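Local coordinates for protein myosin-2 (Saccharomyces cerevisiae, PDB 6IXO) that carries organelles and other cargo along polarized actin cables as a class V myosin, its globular tail domain binding receptor proteins on the cargo, at residues A[258-263]-A[288-293]; A[265-270]-A[281-286]; A[62-67]-A[410-415]; A[22-27]-A[74-79]. All coordinates share one frame; numbering follows the deposited sequence.

How the contacts relate
In this all-helical cargo-binding tail, contacts 1 and 2 lie on one side of the chain's centre and contacts 3 and 4 on the other, with about 61 Å between the centres of contacts 1 and 3. Contacts 1 and 2 both join helix 254-273 to helix 284-294, contact 2 also taking in the end of helix 279-282; both are buried and apolar, without a hydrogen bond across either. Contact 4, also buried, mixes an aromatic ring with one amide-to-hydroxyl bond. Contact 3 is the surface case: helix 403-415, near the C-terminus, is held to helix 53-67 largely by polar groups. Contacts 3 and 4 touch where Met65 and Trp66 pack on Ser74.

Contact 1: residues A[258-263]-A[288-293]; sequences LQLNYN and QTAKLL
Asn261 and Ala290 mark the close passage of helices 254-273 and 284-294, whose local axes run nearly antiparallel at 152° and approach to 8.5 Å, with the two CA atoms 5.4 Å apart. The pair belongs to an antiparallel helical packing within the DIL region of the myosin V globular tail, and it illustrates how a small residue lets two helices come together. Ala290 directs its methyl toward the facing helix, where CB rests 3.9 Å from the backbone N of Asn261 and 4.2 Å from the CB of the same residue. The alanine thus packs on the main chain of Asn261 and, on Leu260, against CG and the CD2 methyl. Beside it, Leu260 reaches across with one of its two methyls: CG stands anti to the backbone N (chi1 179°), which carries CD2 over the backbone of the opposite helix, 3.8 Å from Ala290 N. The polar end of Thr289 is occupied within its own helix, where OG1 bonds to the carbonyl of His285, and its methyl is the part that meets the leucine. Leu245 of helix 223-247 also touches Leu260, while Phe242 of that helix and Leu321 of helix 315-323 pack on Thr289, so both helices add to this apolar cluster. The methyl-to-methyl meeting of Leu260 CD2 with Thr289 CG2 is at 4.0 Å.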
# COMPACT_ATOMS: atom_id res chain seq x y z
N LEU A 258 -18.37 -4.87 24.40
CA LEU A 258 -17.21 -5.57 24.96
C LEU A 258 -16.48 -6.32 23.82
O LEU A 258 -15.25 -6.27 23.68
CB LEU A 258 -17.66 -6.56 26.05
CG LEU A 258 -16.46 -7.21 26.74
CD1 LEU A 258 -15.68 -6.16 27.50
CD2 LEU A 258 -16.89 -8.37 27.66
N GLN A 259 -17.26 -6.99 22.97
CA GLN A 259 -16.64 -7.73 21.86
C GLN A 259 -15.97 -6.84 20.86
O GLN A 259 -14.87 -7.17 20.36
CB GLN A 259 -17.66 -8.62 21.13
CG GLN A 259 -18.07 -9.75 22.05
CD GLN A 259 -19.08 -10.66 21.45
OE1 GLN A 259 -18.72 -11.68 20.86
NE2 GLN A 259 -20.37 -10.31 21.57
N LEU A 260 -16.61 -5.72 20.54
CA LEU A 260 -15.99 -4.73 19.67
C LEU A 260 -14.67 -4.23 20.28
O LEU A 260 -13.65 -4.05 19.57
CB LEU A 260 -16.94 -3.57 19.38
CG LEU A 260 -16.43 -2.42 18.49
CD1 LEU A 260 -16.14 -2.95 17.03
CD2 LEU A 260 -17.48 -1.27 18.41
N ASN A 261 -14.69 -3.96 21.59
CA ASN A 261 -13.49 -3.54 22.31
C ASN A 261 -12.38 -4.56 22.07
O ASN A 261 -11.27 -4.18 21.69
CB ASN A 261 -13.79 -3.37 23.82
CG ASN A 261 -12.51 -3.23 24.67
OD1 ASN A 261 -11.53 -2.68 24.23
ND2 ASN A 261 -12.54 -3.77 25.87
N TYR A 262 -12.68 -5.84 22.25
CA TYR A 262 -11.63 -6.87 22.13
C TYR A 262 -11.13 -6.93 20.67
O TYR A 262 -9.93 -7.07 20.43
CB TYR A 262 -12.13 -8.25 22.56
CG TYR A 262 -12.40 -8.39 24.04
CD1 TYR A 262 -11.99 -7.41 24.94
CD2 TYR A 262 -13.08 -9.50 24.54
CE1 TYR A 262 -12.23 -7.56 26.33
CE2 TYR A 262 -13.35 -9.65 25.90
CZ TYR A 262 -12.92 -8.69 26.80
OH TYR A 262 -13.16 -8.87 28.16
N ASN A 263 -12.04 -6.85 19.71
CA ASN A 263 -11.60 -6.85 18.30
C ASN A 263 -10.67 -5.69 17.95
O ASN A 263 -9.55 -5.86 17.39
CB ASN A 263 -12.83 -6.82 17.39
CG ASN A 263 -13.58 -8.13 17.40
OD1 ASN A 263 -13.08 -9.14 17.92
ND2 ASN A 263 -14.81 -8.14 16.80
N GLN A 288 -14.02 4.73 20.18
CA GLN A 288 -14.96 5.55 20.95
C GLN A 288 -16.36 4.93 20.92
O GLN A 288 -17.13 5.08 21.85
CB GLN A 288 -14.96 6.98 20.41
CG GLN A 288 -13.72 7.78 20.85
CD GLN A 288 -13.60 9.12 20.13
OE1 GLN A 288 -14.61 9.73 19.78
NE2 GLN A 288 -12.36 9.57 19.88
N THR A 289 -16.71 4.26 19.83
CA THR A 289 -18.00 3.56 19.79
C THR A 289 -18.06 2.44 20.83
O THR A 289 -19.06 2.30 21.59
CB THR A 289 -18.27 3.01 18.40
OG1 THR A 289 -18.41 4.13 17.53
CG2 THR A 289 -19.58 2.16 18.33
N ALA A 290 -16.99 1.64 20.87
CA ALA A 290 -16.88 0.59 21.90
C ALA A 290 -17.04 1.17 23.28
O ALA A 290 -17.72 0.58 24.15
CB ALA A 290 -15.53 -0.14 21.75
N LYS A 291 -16.41 2.32 23.53
CA LYS A 291 -16.55 2.94 24.88
C LYS A 291 -18.01 3.33 25.13
O LYS A 291 -18.57 3.08 26.19
CB LYS A 291 -15.66 4.16 25.04
CG LYS A 291 -14.18 3.80 25.24
CD LYS A 291 -13.24 5.01 25.11
CE LYS A 291 -11.80 4.69 25.55
NZ LYS A 291 -11.25 3.43 24.96
N LEU A 292 -18.62 3.94 24.12
CA LEU A 292 -19.98 4.43 24.26
C LEU A 292 -20.89 3.26 24.64
O LEU A 292 -21.82 3.40 25.45
CB LEU A 292 -20.44 5.10 22.95
CG LEU A 292 -21.89 5.64 22.91
CD1 LEU A 292 -22.03 6.74 21.88
CD2 LEU A 292 -22.89 4.54 22.55
N LEU A 293 -20.63 2.11 24.03
CA LEU A 293 -21.47 0.95 24.22
C LEU A 293 -21.27 0.34 25.62
O LEU A 293 -22.09 -0.47 26.05
CB LEU A 293 -21.18 -0.08 23.15
CG LEU A 293 -21.60 0.32 21.72
CD1 LEU A 293 -21.34 -0.87 20.76
CD2 LEU A 293 -23.09 0.69 21.69

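Contact 2: residues A[265-270]-A[281-286]; sequences TRLEEW and ECLQHL
Leu283 reaches from the break between helices 279-282 and 284-294 onto Leu267 and Glu268 of helix 254-273, joining neighbouring parts of the helical DIL region of the myosin V tail. It occupies the N-cap position before helix 284-294, a place often taken by a polar residue, but here its side chain serves packing. The contact across the segments is apolar. With CG anti to its carbonyl carbon (chi1 -61°), Leu283 points both branches at the opposite helix and divides them between two neighbours. The side chains of Leu267 and Leu283 cross at about a right angle and meet through one methyl each, CD2 to CD2 at 4.2 Å. The other branch of Leu283 lies against main chain: CD1 is 4.0 Å from the backbone N of Glu268. Phe209 of helix 202-218 packs on Leu267 as well, extending the hydrophobic contact to a third helix. Polar interactions take place beside this packing and do not bridge the two segments. Glu268 contributes its aliphatic base to the leucine, while its carboxylate oxygen OE2 hydrogen-bonds to Thr280 OG1, just before 281-286. Gln284 turns its amide to Thr280 O and Gln288, within its own part of the chain. Next to the methyl-to-backbone contact, Glu268 CB stands 4.2 Å from Leu283 CD1.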
# COMPACT_ATOMS: atom_id res chain seq x y z
N THR A 265 -9.08 -3.52 20.04
CA THR A 265 -7.87 -3.42 20.83
C THR A 265 -6.79 -4.30 20.22
O THR A 265 -5.61 -3.94 20.20
CB THR A 265 -8.13 -3.84 22.31
OG1 THR A 265 -9.14 -2.97 22.83
CG2 THR A 265 -6.86 -3.73 23.16
N ARG A 266 -7.16 -5.47 19.70
CA ARG A 266 -6.13 -6.35 19.15
C ARG A 266 -5.43 -5.66 17.97
O ARG A 266 -4.23 -5.78 17.79
CB ARG A 266 -6.72 -7.69 18.72
CG ARG A 266 -7.12 -8.60 19.91
CD ARG A 266 -8.02 -9.75 19.44
NE ARG A 266 -7.35 -10.68 18.53
CZ ARG A 266 -7.96 -11.72 17.95
NH1 ARG A 266 -9.24 -11.95 18.19
NH2 ARG A 266 -7.28 -12.52 17.14
N LEU A 267 -6.20 -4.93 17.18
CA LEU A 267 -5.63 -4.26 16.01
C LEU A 267 -4.77 -3.10 16.48
O LEU A 267 -3.66 -2.87 16.00
CB LEU A 267 -6.74 -3.79 15.05
CG LEU A 267 -6.28 -3.28 13.68
CD1 LEU A 267 -5.36 -4.30 12.95
CD2 LEU A 267 -7.53 -2.99 12.85
N GLU A 268 -5.25 -2.38 17.48
CA GLU A 268 -4.46 -1.30 18.07
C GLU A 268 -3.14 -1.78 18.71
O GLU A 268 -2.10 -1.10 18.61
CB GLU A 268 -5.34 -0.55 19.09
CG GLU A 268 -4.73 0.66 19.75
CD GLU A 268 -5.68 1.20 20.86
OE1 GLU A 268 -6.45 0.40 21.43
OE2 GLU A 268 -5.68 2.42 21.15
N GLU A 269 -3.17 -2.95 19.34
CA GLU A 269 -1.97 -3.46 20.02
C GLU A 269 -0.96 -3.95 18.95
O GLU A 269 0.24 -3.85 19.13
CB GLU A 269 -2.35 -4.58 20.98
CG GLU A 269 -3.09 -4.06 22.22
CD GLU A 269 -2.13 -3.45 23.20
OE1 GLU A 269 -0.91 -3.84 23.20
OE2 GLU A 269 -2.56 -2.58 23.99
N TRP A 270 -1.48 -4.46 17.85
CA TRP A 270 -0.61 -4.84 16.73
C TRP A 270 0.15 -3.59 16.24
O TRP A 270 1.38 -3.63 15.99
CB TRP A 270 -1.43 -5.48 15.59
CG TRP A 270 -0.56 -5.79 14.39
CD1 TRP A 270 0.12 -6.95 14.14
CD2 TRP A 270 -0.26 -4.91 13.32
NE1 TRP A 270 0.82 -6.85 12.96
CE2 TRP A 270 0.59 -5.60 12.43
CE3 TRP A 270 -0.66 -3.60 13.00
CZ2 TRP A 270 1.10 -5.02 11.26
CZ3 TRP A 270 -0.16 -3.03 11.82
CH2 TRP A 270 0.70 -3.73 10.98
N GLU A 281 -5.01 6.75 16.84
CA GLU A 281 -5.70 7.87 16.19
C GLU A 281 -6.52 7.44 14.95
O GLU A 281 -7.67 7.88 14.76
CB GLU A 281 -4.70 8.96 15.81
CG GLU A 281 -5.28 10.01 14.88
CD GLU A 281 -4.31 11.15 14.61
OE1 GLU A 281 -3.08 10.91 14.67
OE2 GLU A 281 -4.79 12.27 14.34
N CYS A 282 -5.96 6.55 14.12
CA CYS A 282 -6.69 6.01 12.98
C CYS A 282 -7.97 5.24 13.35
O CYS A 282 -8.84 5.06 12.49
CB CYS A 282 -5.82 5.07 12.17
SG CYS A 282 -4.31 5.86 11.53
N LEU A 283 -8.08 4.73 14.58
CA LEU A 283 -9.21 3.81 14.89
C LEU A 283 -10.17 4.45 15.86
O LEU A 283 -11.00 3.77 16.50
CB LEU A 283 -8.70 2.48 15.47
CG LEU A 283 -7.77 1.65 14.56
CD1 LEU A 283 -7.00 0.59 15.37
CD2 LEU A 283 -8.60 1.02 13.46
N GLN A 284 -10.05 5.76 15.99
CA GLN A 284 -10.76 6.42 17.08
C GLN A 284 -12.27 6.27 17.01
O GLN A 284 -12.94 6.28 18.03
CB GLN A 284 -10.39 7.91 17.14
CG GLN A 284 -9.23 8.26 18.08
CD GLN A 284 -9.23 7.52 19.41
OE1 GLN A 284 -10.04 7.80 20.31
NE2 GLN A 284 -8.32 6.56 19.55
N HIS A 285 -12.85 6.16 15.82
CA HIS A 285 -14.31 6.08 15.80
C HIS A 285 -14.77 4.76 16.32
O HIS A 285 -15.81 4.70 16.98
CB HIS A 285 -14.88 6.31 14.39
CG HIS A 285 -14.52 7.65 13.83
ND1 HIS A 285 -13.46 7.84 12.96
CD2 HIS A 285 -15.05 8.88 14.05
CE1 HIS A 285 -13.37 9.12 12.64
NE2 HIS A 285 -14.32 9.78 13.29
N LEU A 286 -14.06 3.70 15.96
CA LEU A 286 -14.37 2.36 16.51
C LEU A 286 -14.07 2.30 18.00
O LEU A 286 -14.86 1.77 18.82
CB LEU A 286 -13.54 1.28 15.79
CG LEU A 286 -13.95 1.09 14.34
CD1 LEU A 286 -13.01 0.07 13.71
CD2 LEU A 286 -15.43 0.55 14.34

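Contact 3: residues A[62-67]-A[410-415]; sequences LSEMWR and DLVAQQ
Helix 403-415, close to the C-terminus of the cargo-binding tail, is fastened at the protein surface to the C-terminal end of helix 53-67, more than 340 residues earlier in the chain. Their local axes are 12.1 Å apart and inclined at 69°, a separation spanned by long side chains. Arg67 and Gln415 approach from opposite directions. The arginine runs extended from CG to NE and presents NH1, which donates to Gln415 OE1 at 2.8 Å with an N-H...O angle of 146°. The donor lies in the carbonyl plane, on a lone pair of OE1, although the guanidinium and amide planes are turned 42° from each other. The same NH1 also donates to Glu64 OE1 at 2.9 Å, using the syn lone pair of the carboxylate in a salt bridge one helical turn back. One nitrogen is therefore gripped by two oxygens, which probably restrains the guanidinium. Glu64 bends at chi2, and the flank of its chain meets Val412, CG to CG2 at 3.5 Å. An alanine in place of Gln415 removes the amide, and would probably leave Arg67 NH1 without this acceptor on helix 403-415 and Asn10 of helix 6-18 without its donor. Helix 6-18 touches both partners: Asn10 accepts a hydrogen bond from Gln415 NE2 and touches Arg67, while Leu17 packs on Glu64. Trp66, in contrast, is packed among helices 97-124 and 134-180.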
# COMPACT_ATOMS: atom_id res chain seq x y z
N LEU A 62 19.10 -1.20 -20.49
CA LEU A 62 18.82 0.20 -20.82
C LEU A 62 20.08 1.00 -21.02
O LEU A 62 20.27 1.72 -22.02
CB LEU A 62 17.99 0.86 -19.71
CG LEU A 62 17.68 2.35 -19.92
CD1 LEU A 62 17.00 2.57 -21.24
CD2 LEU A 62 16.79 2.92 -18.78
N SER A 63 20.96 0.90 -20.04
CA SER A 63 22.18 1.66 -20.11
C SER A 63 23.06 1.21 -21.27
O SER A 63 23.76 2.04 -21.87
CB SER A 63 22.92 1.58 -18.79
OG SER A 63 23.22 0.26 -18.43
N GLU A 64 23.03 -0.08 -21.63
CA GLU A 64 23.85 -0.53 -22.75
C GLU A 64 23.29 0.07 -24.04
O GLU A 64 24.05 0.49 -24.92
CB GLU A 64 23.92 -2.05 -22.87
CG GLU A 64 24.82 -2.69 -21.87
CD GLU A 64 26.23 -2.16 -21.96
OE1 GLU A 64 26.81 -2.19 -23.07
OE2 GLU A 64 26.77 -1.71 -20.93
N MET A 65 21.96 0.11 -24.13
CA MET A 65 21.34 0.74 -25.29
C MET A 65 21.77 2.21 -25.42
O MET A 65 22.14 2.67 -26.51
CB MET A 65 19.82 0.65 -25.20
CG MET A 65 19.28 -0.71 -25.54
SD MET A 65 17.50 -0.70 -25.29
CE MET A 65 17.08 -2.34 -25.86
N TRP A 66 21.75 2.94 -24.30
CA TRP A 66 22.22 4.32 -24.34
C TRP A 66 23.69 4.42 -24.72
O TRP A 66 24.05 5.23 -25.57
CB TRP A 66 22.01 5.01 -23.01
CG TRP A 66 20.58 5.26 -22.75
CD1 TRP A 66 19.57 5.26 -23.67
CD2 TRP A 66 19.99 5.54 -21.49
NE1 TRP A 66 18.38 5.52 -23.04
CE2 TRP A 66 18.61 5.71 -21.71
CE3 TRP A 66 20.50 5.69 -20.20
CZ2 TRP A 66 17.73 6.01 -20.69
CZ3 TRP A 66 19.62 5.96 -19.17
CH2 TRP A 66 18.24 6.13 -19.42
N ARG A 67 24.52 3.60 -24.09
CA ARG A 67 25.96 3.58 -24.39
C ARG A 67 26.24 3.41 -25.88
O ARG A 67 27.21 3.97 -26.43
CB ARG A 67 26.62 2.46 -23.59
CG ARG A 67 28.05 2.19 -23.95
CD ARG A 67 28.44 0.81 -23.49
NE ARG A 67 29.78 0.50 -23.94
CZ ARG A 67 30.32 -0.71 -23.90
NH1 ARG A 67 29.61 -1.74 -23.44
NH2 ARG A 67 31.57 -0.88 -24.34
N ASP A 410 25.79 -11.41 -19.43
CA ASP A 410 27.10 -12.07 -19.37
C ASP A 410 28.18 -11.28 -20.09
O ASP A 410 29.35 -11.26 -19.66
CB ASP A 410 27.03 -13.49 -19.96
CG ASP A 410 26.12 -14.44 -19.17
OD1 ASP A 410 25.69 -14.09 -18.04
OD2 ASP A 410 25.83 -15.55 -19.67
N LEU A 411 27.82 -10.65 -21.21
CA LEU A 411 28.82 -9.93 -21.99
C LEU A 411 29.19 -8.64 -21.26
O LEU A 411 30.35 -8.30 -21.16
CB LEU A 411 28.30 -9.62 -23.40
CG LEU A 411 28.25 -10.79 -24.37
CD1 LEU A 411 27.42 -10.41 -25.56
CD2 LEU A 411 29.66 -11.23 -24.78
N VAL A 412 28.19 -7.95 -20.73
CA VAL A 412 28.46 -6.78 -19.91
C VAL A 412 29.39 -7.14 -18.76
O VAL A 412 30.41 -6.48 -18.52
CB VAL A 412 27.19 -6.17 -19.34
CG1 VAL A 412 27.53 -5.19 -18.24
CG2 VAL A 412 26.39 -5.50 -20.44
N ALA A 413 29.05 -8.23 -18.08
CA ALA A 413 29.86 -8.72 -16.97
C ALA A 413 31.31 -9.01 -17.38
O ALA A 413 32.22 -8.80 -16.58
CB ALA A 413 29.21 -9.96 -16.37
N GLN A 414 31.53 -9.47 -18.60
CA GLN A 414 32.90 -9.76 -19.07
C GLN A 414 33.72 -8.49 -19.26
O GLN A 414 34.94 -8.51 -19.08
CB GLN A 414 32.89 -10.54 -20.39
CG GLN A 414 32.38 -11.95 -20.27
CD GLN A 414 32.40 -12.69 -21.59
OE1 GLN A 414 33.21 -12.40 -22.47
NE2 GLN A 414 31.49 -13.66 -21.74
N GLN A 415 33.06 -7.39 -19.62
CA GLN A 415 33.77 -6.13 -19.84
C GLN A 415 34.29 -5.53 -18.56
O GLN A 415 35.10 -4.60 -18.59
CB GLN A 415 32.86 -5.14 -20.54
CG GLN A 415 32.39 -5.66 -21.87
CD GLN A 415 31.78 -4.58 -22.71
OE1 GLN A 415 30.76 -3.99 -22.34
NE2 GLN A 415 32.40 -4.30 -23.86

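Contact 4: residues A[22-27]-A[74-79]; sequences ILNQEI and SESFLA
Phe77 presents the edge of its ring to helix 20-32, where Asn24 and Ile27, three residues apart, receive it. The amide of Asn24 crosses the phenylalanine side chain obliquely, with the amide and ring planes 30° apart, and places OD1 near the ring plane at 3.5 Å from Phe77 CD1. The side chain of Ile27 crosses that of Phe77 at about a right angle and meets the next part of the rim, its CG1 lying 3.8 Å from Phe77 CE1. The ring reaches this position because its CG is anti to the backbone N (chi1 171°), which swings it from the flank of its own helix toward the partner. The two segments are near-parallel members of the all-helical bundle of the myosin V tail, their axes inclined by 23° at a distance of 10.3 Å; helix 53-67 comes between them in sequence and adds Leu58 to both Ile27 and Phe77. On the other side of the amide, Asn24 ND2 donates to Ser76 OG at 3.2 Å, a somewhat bent bond with the hydroxyl tilted slightly from the amide plane. This bond probably fixes which way the amide faces, with OD1 against the phenylalanine, where the buried oxygen has no hydrogen-bond partner. A leucine replacing Asn24 would probably leave Ser76 OG without its amide donor and lose the polar tie between the two helices. Farther along helix 20-32, Glu26 turns to helix 403-415, accepting bonds from Ser404 N at OE2 and from Thr405 N at OE1.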
# COMPACT_ATOMS: atom_id res chain seq x y z
N ILE A 22 13.05 -9.72 -30.59
CA ILE A 22 13.34 -10.83 -29.69
C ILE A 22 13.51 -10.32 -28.27
O ILE A 22 12.92 -10.87 -27.34
CB ILE A 22 14.61 -11.59 -30.13
CG1 ILE A 22 14.30 -12.44 -31.36
CG2 ILE A 22 15.14 -12.44 -28.99
CD1 ILE A 22 15.45 -13.30 -31.81
N LEU A 23 14.28 -9.25 -28.09
CA LEU A 23 14.51 -8.77 -26.73
C LEU A 23 13.24 -8.27 -26.01
O LEU A 23 13.08 -8.55 -24.81
CB LEU A 23 15.55 -7.67 -26.75
CG LEU A 23 16.06 -7.17 -25.40
CD1 LEU A 23 16.49 -8.33 -24.52
CD2 LEU A 23 17.27 -6.21 -25.63
N ASN A 24 12.38 -7.51 -26.67
CA ASN A 24 11.21 -6.98 -25.96
C ASN A 24 10.31 -8.14 -25.51
O ASN A 24 9.73 -8.09 -24.46
CB ASN A 24 10.41 -5.99 -26.82
CG ASN A 24 11.15 -4.68 -27.05
OD1 ASN A 24 12.07 -4.33 -26.31
ND2 ASN A 24 10.74 -3.94 -28.07
N GLN A 25 10.23 -9.18 -26.32
CA GLN A 25 9.36 -10.32 -26.02
C GLN A 25 9.85 -11.10 -24.78
O GLN A 25 9.07 -11.47 -23.88
CB GLN A 25 9.27 -11.23 -27.26
CG GLN A 25 8.10 -12.20 -27.24
CD GLN A 25 8.42 -13.49 -26.51
OE1 GLN A 25 9.59 -13.87 -26.35
NE2 GLN A 25 7.38 -14.19 -26.06
N GLU A 26 11.16 -11.33 -24.74
CA GLU A 26 11.82 -11.90 -23.57
C GLU A 26 11.59 -11.12 -22.33
O GLU A 26 11.28 -11.69 -21.28
CB GLU A 26 13.36 -11.97 -23.80
CG GLU A 26 13.82 -13.25 -24.35
CD GLU A 26 15.37 -13.35 -24.45
OE1 GLU A 26 16.09 -12.77 -23.59
OE2 GLU A 26 15.84 -14.02 -25.38
N ILE A 27 11.77 -9.81 -22.43
CA ILE A 27 11.61 -8.96 -21.26
C ILE A 27 10.16 -8.89 -20.81
O ILE A 27 9.87 -9.09 -19.62
CB ILE A 27 12.12 -7.53 -21.55
CG1 ILE A 27 13.63 -7.57 -21.89
CG2 ILE A 27 11.97 -6.67 -20.38
CD1 ILE A 27 14.48 -7.97 -20.73
N SER A 74 15.76 2.12 -27.19
CA SER A 74 15.48 2.27 -25.77
C SER A 74 14.07 2.80 -25.58
O SER A 74 13.35 2.39 -24.66
CB SER A 74 16.49 3.20 -25.10
OG SER A 74 16.35 4.53 -25.58
N GLU A 75 13.64 3.68 -26.47
CA GLU A 75 12.31 4.25 -26.33
C GLU A 75 11.23 3.17 -26.53
O GLU A 75 10.28 3.09 -25.75
CB GLU A 75 12.13 5.40 -27.31
CG GLU A 75 11.57 6.64 -26.62
CD GLU A 75 11.21 7.75 -27.59
OE1 GLU A 75 10.20 8.45 -27.34
OE2 GLU A 75 11.93 7.92 -28.61
N SER A 76 11.40 2.35 -27.56
CA SER A 76 10.56 1.18 -27.82
C SER A 76 10.52 0.22 -26.63
O SER A 76 9.44 -0.15 -26.12
CB SER A 76 11.07 0.45 -29.07
OG SER A 76 10.68 -0.91 -29.09
N PHE A 77 11.71 -0.17 -26.18
CA PHE A 77 11.88 -1.02 -25.02
C PHE A 77 11.17 -0.46 -23.76
O PHE A 77 10.44 -1.17 -23.07
CB PHE A 77 13.38 -1.18 -24.80
CG PHE A 77 13.78 -1.85 -23.51
CD1 PHE A 77 13.75 -3.24 -23.39
CD2 PHE A 77 14.29 -1.10 -22.47
CE1 PHE A 77 14.18 -3.85 -22.23
CE2 PHE A 77 14.74 -1.70 -21.31
CZ PHE A 77 14.68 -3.08 -21.20
N LEU A 78 11.37 0.83 -23.50
CA LEU A 78 10.82 1.46 -22.30
C LEU A 78 9.30 1.54 -22.33
O LEU A 78 8.65 1.30 -21.31
CB LEU A 78 11.38 2.87 -22.13
CG LEU A 78 12.84 2.91 -21.74
CD1 LEU A 78 13.41 4.33 -21.97
CD2 LEU A 78 13.03 2.45 -20.34
N ALA A 79 8.73 1.90 -23.48
CA ALA A 79 7.28 1.95 -23.60
C ALA A 79 6.67 0.59 -23.29
O ALA A 79 5.65 0.51 -22.62
CB ALA A 79 6.88 2.40 -24.97